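Local coordinates for protein 4-hydroxy-tetrahydrodipicolinate synthase (Methanocaldococcus jannaschii DSM 2661, PDB 2YXG) that probably catalyses the condensation of pyruvate with aspartate semialdehyde to 4-hydroxy-tetrahydrodipicolinate, a step of lysine biosynthesis, as a homotetramer with a TIM-barrel fold, at residues V140-E152 and S168-T180. Numbering follows the deposited sequence.
Sequences VNLEPKTVKLLAE and SQVSELIHDAKIT
The side-chain amides of Asn141 and Gln169 meet from opposite directions, their planes only 18° apart. Asn141 lies beside the Gln169 amide, close to its plane, while Pro144 CD sits over one face, 4.0 Å from Gln169 CD. Asn141 OD1 accepts hydrogen bonds from Asn133 and Asn164, which hold this amide in place. The contact joins two neighbouring outer helices of the TIM barrel, 144-153 and 168-177. Strand 157-162 of the inner barrel links them in sequence. The short helix axes approach to 9.5 Å at an angle of 31°, so the helices run roughly the same way.

Pro144, in the first turn of its helix, packs its ring against Gln169, Glu172 and Leu173 on one side of helix 168-177. Its CG is 3.7 Å from Gln169 CG, and its CB meets Leu173 CD2 at 3.9 Å. The same methyl touches Val147, whose side chain crosses that of Leu173 at about a right angle. Val147 CG1 then reaches Ile179 CG1 at 3.7 Å, beyond the end of helix 168-177. Glu172 borders the proline with its CB, and its carboxylate forms a salt bridge with Lys239 of the second subunit.

At the far end, Lys148 runs extended past the Asp176 carbonyl, then bends at chi4 (-79°). This turn makes a salt bridge: Lys148 NZ meets Glu152 OE2 at 2.8 Å, on its syn side but tilted out of the carboxylate plane. With an alanine in place of Lys148, Glu152 would probably lose its close positive partner, and the Asp176 carbonyl the methylene chain that lies against it. Glu152 OE2 also has Lys178 NZ nearby, beyond salt-bridge distance. Lys178 folds back over its own helix end, where NZ donates to Asp176 O at 2.9 Å, in the carbonyl plane.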
loop_
_atom_site.group_PDB
_atom_site.type_symbol
_atom_site.label_atom_id
_atom_site.label_comp_id
_atom_site.label_asym_id
_atom_site.label_seq_id
_atom_site.Cartn_x
_atom_site.Cartn_y
_atom_site.Cartn_z
ATOM N N VAL A 140 -8.750 3.503 -8.586
ATOM C CA VAL A 140 -9.648 2.387 -8.767
ATOM C C VAL A 140 -8.997 1.273 -9.628
ATOM O O VAL A 140 -8.143 1.523 -10.492
ATOM C CB VAL A 140 -10.994 2.919 -9.290
ATOM C CG1 VAL A 140 -10.932 3.266 -10.810
ATOM C CG2 VAL A 140 -12.108 1.978 -8.934
ATOM N N ASN A 141 -9.362 0.039 -9.358
ATOM C CA ASN A 141 -8.907 -1.075 -10.147
ATOM C C ASN A 141 -10.097 -1.734 -10.836
ATOM O O ASN A 141 -11.013 -2.193 -10.169
ATOM C CB ASN A 141 -8.152 -2.095 -9.280
ATOM C CG ASN A 141 -7.585 -3.284 -10.124
ATOM O OD1 ASN A 141 -6.958 -3.062 -11.171
ATOM N ND2 ASN A 141 -7.863 -4.546 -9.693
ATOM N N LEU A 142 -10.099 -1.749 -12.153
ATOM C CA LEU A 142 -11.121 -2.469 -12.901
ATOM C C LEU A 142 -10.830 -3.976 -12.843
ATOM O O LEU A 142 -9.829 -4.443 -13.377
ATOM C CB LEU A 142 -11.104 -2.030 -14.355
ATOM C CG LEU A 142 -12.051 -2.723 -15.368
ATOM C CD1 LEU A 142 -13.578 -2.434 -15.055
ATOM C CD2 LEU A 142 -11.698 -2.271 -16.721
ATOM N N GLU A 143 -11.713 -4.726 -12.212
ATOM C CA GLU A 143 -11.479 -6.131 -11.938
ATOM C C GLU A 143 -11.767 -6.958 -13.160
ATOM O O GLU A 143 -12.678 -6.610 -13.921
ATOM C CB GLU A 143 -12.347 -6.602 -10.774
ATOM C CG GLU A 143 -11.878 -5.918 -9.526
ATOM C CD GLU A 143 -12.745 -6.182 -8.294
ATOM O OE1 GLU A 143 -13.625 -7.072 -8.317
ATOM O OE2 GLU A 143 -12.519 -5.509 -7.280
ATOM N N PRO A 144 -11.007 -8.076 -13.332
ATOM C CA PRO A 144 -11.268 -8.972 -14.475
ATOM C C PRO A 144 -12.736 -9.476 -14.512
ATOM O O PRO A 144 -13.294 -9.630 -15.605
ATOM C CB PRO A 144 -10.217 -10.107 -14.306
ATOM C CG PRO A 144 -9.086 -9.448 -13.444
ATOM C CD PRO A 144 -9.880 -8.535 -12.487
ATOM N N LYS A 145 -13.406 -9.637 -13.361
ATOM C CA LYS A 145 -14.816 -10.068 -13.409
ATOM C C LYS A 145 -15.686 -9.035 -14.099
ATOM O O LYS A 145 -16.621 -9.398 -14.800
ATOM C CB LYS A 145 -15.409 -10.419 -12.023
ATOM C CG LYS A 145 -15.596 -9.221 -11.033
ATOM C CD LYS A 145 -16.305 -9.727 -9.716
ATOM C CE LYS A 145 -16.473 -8.600 -8.648
ATOM N NZ LYS A 145 -17.013 -9.064 -7.287
ATOM N N THR A 146 -15.360 -7.757 -13.878
ATOM C CA THR A 146 -16.067 -6.648 -14.440
ATOM C C THR A 146 -15.781 -6.527 -15.916
ATOM O O THR A 146 -16.705 -6.367 -16.688
ATOM C CB THR A 146 -15.801 -5.347 -13.691
ATOM O OG1 THR A 146 -16.019 -5.575 -12.294
ATOM C CG2 THR A 146 -16.731 -4.224 -14.165
ATOM N N VAL A 147 -14.515 -6.628 -16.324
ATOM C CA VAL A 147 -14.193 -6.729 -17.749
ATOM C C VAL A 147 -14.940 -7.858 -18.483
ATOM O O VAL A 147 -15.376 -7.672 -19.634
ATOM C CB VAL A 147 -12.716 -6.924 -17.978
ATOM C CG1 VAL A 147 -12.422 -7.118 -19.475
ATOM C CG2 VAL A 147 -11.909 -5.755 -17.347
ATOM N N LYS A 148 -15.043 -9.034 -17.846
ATOM C CA LYS A 148 -15.692 -10.205 -18.449
ATOM C C LYS A 148 -17.188 -9.959 -18.732
ATOM O O LYS A 148 -17.653 -10.249 -19.838
ATOM C CB LYS A 148 -15.441 -11.453 -17.603
ATOM C CG LYS A 148 -16.157 -12.774 -18.087
ATOM C CD LYS A 148 -15.830 -13.863 -17.067
ATOM C CE LYS A 148 -16.074 -15.277 -17.630
ATOM N NZ LYS A 148 -17.517 -15.603 -17.590
ATOM N N LEU A 149 -17.916 -9.374 -17.760
ATOM C CA LEU A 149 -19.326 -8.914 -17.969
ATOM C C LEU A 149 -19.444 -7.934 -19.120
ATOM O O LEU A 149 -20.273 -8.121 -20.010
ATOM C CB LEU A 149 -19.939 -8.297 -16.695
ATOM C CG LEU A 149 -20.009 -9.264 -15.494
ATOM C CD1 LEU A 149 -20.351 -8.539 -14.182
ATOM C CD2 LEU A 149 -20.944 -10.485 -15.737
ATOM N N LEU A 150 -18.592 -6.911 -19.123
ATOM C CA LEU A 150 -18.539 -5.961 -20.267
ATOM C C LEU A 150 -18.436 -6.618 -21.645
ATOM O O LEU A 150 -19.241 -6.341 -22.556
ATOM C CB LEU A 150 -17.403 -4.954 -20.100
ATOM C CG LEU A 150 -17.772 -3.921 -19.022
ATOM C CD1 LEU A 150 -16.540 -3.067 -18.531
ATOM C CD2 LEU A 150 -18.890 -3.076 -19.543
ATOM N N ALA A 151 -17.428 -7.480 -21.780
ATOM C CA ALA A 151 -17.149 -8.147 -23.035
ATOM C C ALA A 151 -18.281 -9.114 -23.374
ATOM O O ALA A 151 -18.675 -9.207 -24.537
ATOM C CB ALA A 151 -15.819 -8.892 -22.968
ATOM N N GLU A 152 -18.808 -9.829 -22.380
ATOM C CA GLU A 152 -19.975 -10.693 -22.622
ATOM C C GLU A 152 -21.180 -9.932 -23.144
ATOM O O GLU A 152 -21.916 -10.478 -23.966
ATOM C CB GLU A 152 -20.345 -11.559 -21.405
ATOM C CG GLU A 152 -19.300 -12.680 -21.138
ATOM C CD GLU A 152 -19.477 -13.431 -19.799
ATOM O OE1 GLU A 152 -20.106 -12.894 -18.826
ATOM O OE2 GLU A 152 -18.944 -14.598 -19.738
ATOM N N SER A 168 -0.691 -11.099 -12.230
ATOM C CA SER A 168 -1.737 -12.131 -12.243
ATOM C C SER A 168 -3.098 -11.560 -12.575
ATOM O O SER A 168 -3.975 -12.323 -12.957
ATOM C CB SER A 168 -1.779 -12.994 -10.996
ATOM O OG SER A 168 -2.239 -12.228 -9.978
ATOM N N GLN A 169 -3.263 -10.237 -12.451
ATOM C CA GLN A 169 -4.438 -9.643 -13.066
ATOM C C GLN A 169 -4.419 -9.858 -14.593
ATOM O O GLN A 169 -5.470 -10.093 -15.194
ATOM C CB GLN A 169 -4.670 -8.175 -12.704
ATOM C CG GLN A 169 -5.903 -7.603 -13.410
ATOM C CD GLN A 169 -6.490 -6.426 -12.700
ATOM O OE1 GLN A 169 -6.600 -5.320 -13.268
ATOM N NE2 GLN A 169 -6.913 -6.640 -11.460
ATOM N N VAL A 170 -3.238 -9.781 -15.194
ATOM C CA VAL A 170 -3.090 -10.065 -16.599
ATOM C C VAL A 170 -3.409 -11.555 -16.905
ATOM O O VAL A 170 -4.072 -11.860 -17.914
ATOM C CB VAL A 170 -1.694 -9.606 -17.179
ATOM C CG1 VAL A 170 -1.359 -10.334 -18.505
ATOM C CG2 VAL A 170 -1.624 -8.040 -17.325
ATOM N N SER A 171 -3.009 -12.495 -16.039
ATOM C CA SER A 171 -3.372 -13.832 -16.436
ATOM C C SER A 171 -4.810 -14.166 -16.180
ATOM O O SER A 171 -5.358 -14.989 -16.866
ATOM C CB SER A 171 -2.372 -14.947 -16.068
ATOM O OG SER A 171 -1.753 -14.746 -14.875
ATOM N N GLU A 172 -5.435 -13.489 -15.228
ATOM C CA GLU A 172 -6.883 -13.601 -15.025
ATOM C C GLU A 172 -7.649 -13.097 -16.228
ATOM O O GLU A 172 -8.624 -13.737 -16.621
ATOM C CB GLU A 172 -7.333 -12.914 -13.732
ATOM C CG GLU A 172 -6.523 -13.496 -12.520
ATOM C CD GLU A 172 -6.447 -12.635 -11.235
ATOM O OE1 GLU A 172 -7.119 -11.558 -11.096
ATOM O OE2 GLU A 172 -5.669 -13.064 -10.336
ATOM N N LEU A 173 -7.219 -11.981 -16.811
ATOM C CA LEU A 173 -7.794 -11.494 -18.065
ATOM C C LEU A 173 -7.568 -12.470 -19.223
ATOM O O LEU A 173 -8.497 -12.734 -20.005
ATOM C CB LEU A 173 -7.281 -10.102 -18.461
ATOM C CG LEU A 173 -7.686 -8.922 -17.536
ATOM C CD1 LEU A 173 -6.802 -7.721 -17.763
ATOM C CD2 LEU A 173 -9.158 -8.542 -17.709
ATOM N N ILE A 174 -6.359 -13.010 -19.351
ATOM C CA ILE A 174 -6.107 -13.849 -20.495
ATOM C C ILE A 174 -6.962 -15.101 -20.330
ATOM O O ILE A 174 -7.592 -15.543 -21.272
ATOM C CB ILE A 174 -4.596 -14.181 -20.685
ATOM C CG1 ILE A 174 -3.781 -12.896 -20.945
ATOM C CG2 ILE A 174 -4.362 -15.168 -21.847
ATOM C CD1 ILE A 174 -4.074 -12.287 -22.262
ATOM N N HIS A 175 -6.990 -15.621 -19.102
ATOM C CA HIS A 175 -7.678 -16.852 -18.773
ATOM C C HIS A 175 -9.201 -16.725 -18.962
ATOM O O HIS A 175 -9.762 -17.615 -19.575
ATOM C CB HIS A 175 -7.334 -17.275 -17.333
ATOM C CG HIS A 175 -8.011 -18.540 -16.874
ATOM N ND1 HIS A 175 -7.620 -19.804 -17.295
ATOM C CD2 HIS A 175 -9.014 -18.735 -15.987
ATOM C CE1 HIS A 175 -8.374 -20.713 -16.711
ATOM N NE2 HIS A 175 -9.230 -20.093 -15.913
ATOM N N ASP A 176 -9.824 -15.628 -18.480
ATOM C CA ASP A 176 -11.317 -15.459 -18.311
ATOM C C ASP A 176 -12.037 -14.535 -19.296
ATOM O O ASP A 176 -13.152 -14.830 -19.759
ATOM C CB ASP A 176 -11.685 -14.858 -16.935
ATOM C CG ASP A 176 -11.310 -15.744 -15.772
ATOM O OD1 ASP A 176 -10.729 -16.838 -15.955
ATOM O OD2 ASP A 176 -11.592 -15.336 -14.617
ATOM N N ALA A 177 -11.430 -13.371 -19.515
ATOM C CA ALA A 177 -11.898 -12.231 -20.356
ATOM C C ALA A 177 -12.449 -12.452 -21.776
ATOM O O ALA A 177 -13.560 -11.969 -22.107
ATOM C CB ALA A 177 -10.785 -11.245 -20.449
ATOM N N LYS A 178 -11.666 -13.144 -22.611
ATOM C CA LYS A 178 -11.764 -12.983 -24.036
ATOM C C LYS A 178 -11.864 -11.477 -24.307
ATOM O O LYS A 178 -12.917 -10.943 -24.728
ATOM C CB LYS A 178 -12.958 -13.722 -24.639
ATOM C CG LYS A 178 -13.284 -15.104 -24.052
ATOM C CD LYS A 178 -14.818 -15.253 -24.000
ATOM C CE LYS A 178 -15.464 -14.168 -23.105
ATOM N NZ LYS A 178 -15.330 -14.461 -21.652
ATOM N N ILE A 179 -10.784 -10.781 -23.956
ATOM C CA ILE A 179 -10.445 -9.517 -24.558
ATOM C C ILE A 179 -8.970 -9.654 -24.851
ATOM O O ILE A 179 -8.283 -10.443 -24.215
ATOM C CB ILE A 179 -10.668 -8.293 -23.603
ATOM C CG1 ILE A 179 -10.460 -8.683 -22.150
ATOM C CG2 ILE A 179 -12.055 -7.728 -23.739
ATOM C CD1 ILE A 179 -9.070 -8.728 -21.715
ATOM N N THR A 180 -8.487 -8.851 -25.792
ATOM C CA THR A 180 -7.063 -8.662 -25.990
ATOM C C THR A 180 -6.442 -7.868 -24.840
ATOM O O THR A 180 -6.984 -6.822 -24.397
ATOM C CB THR A 180 -6.853 -7.940 -27.282
ATOM O OG1 THR A 180 -7.494 -8.692 -28.306
ATOM C CG2 THR A 180 -5.380 -7.781 -27.604
#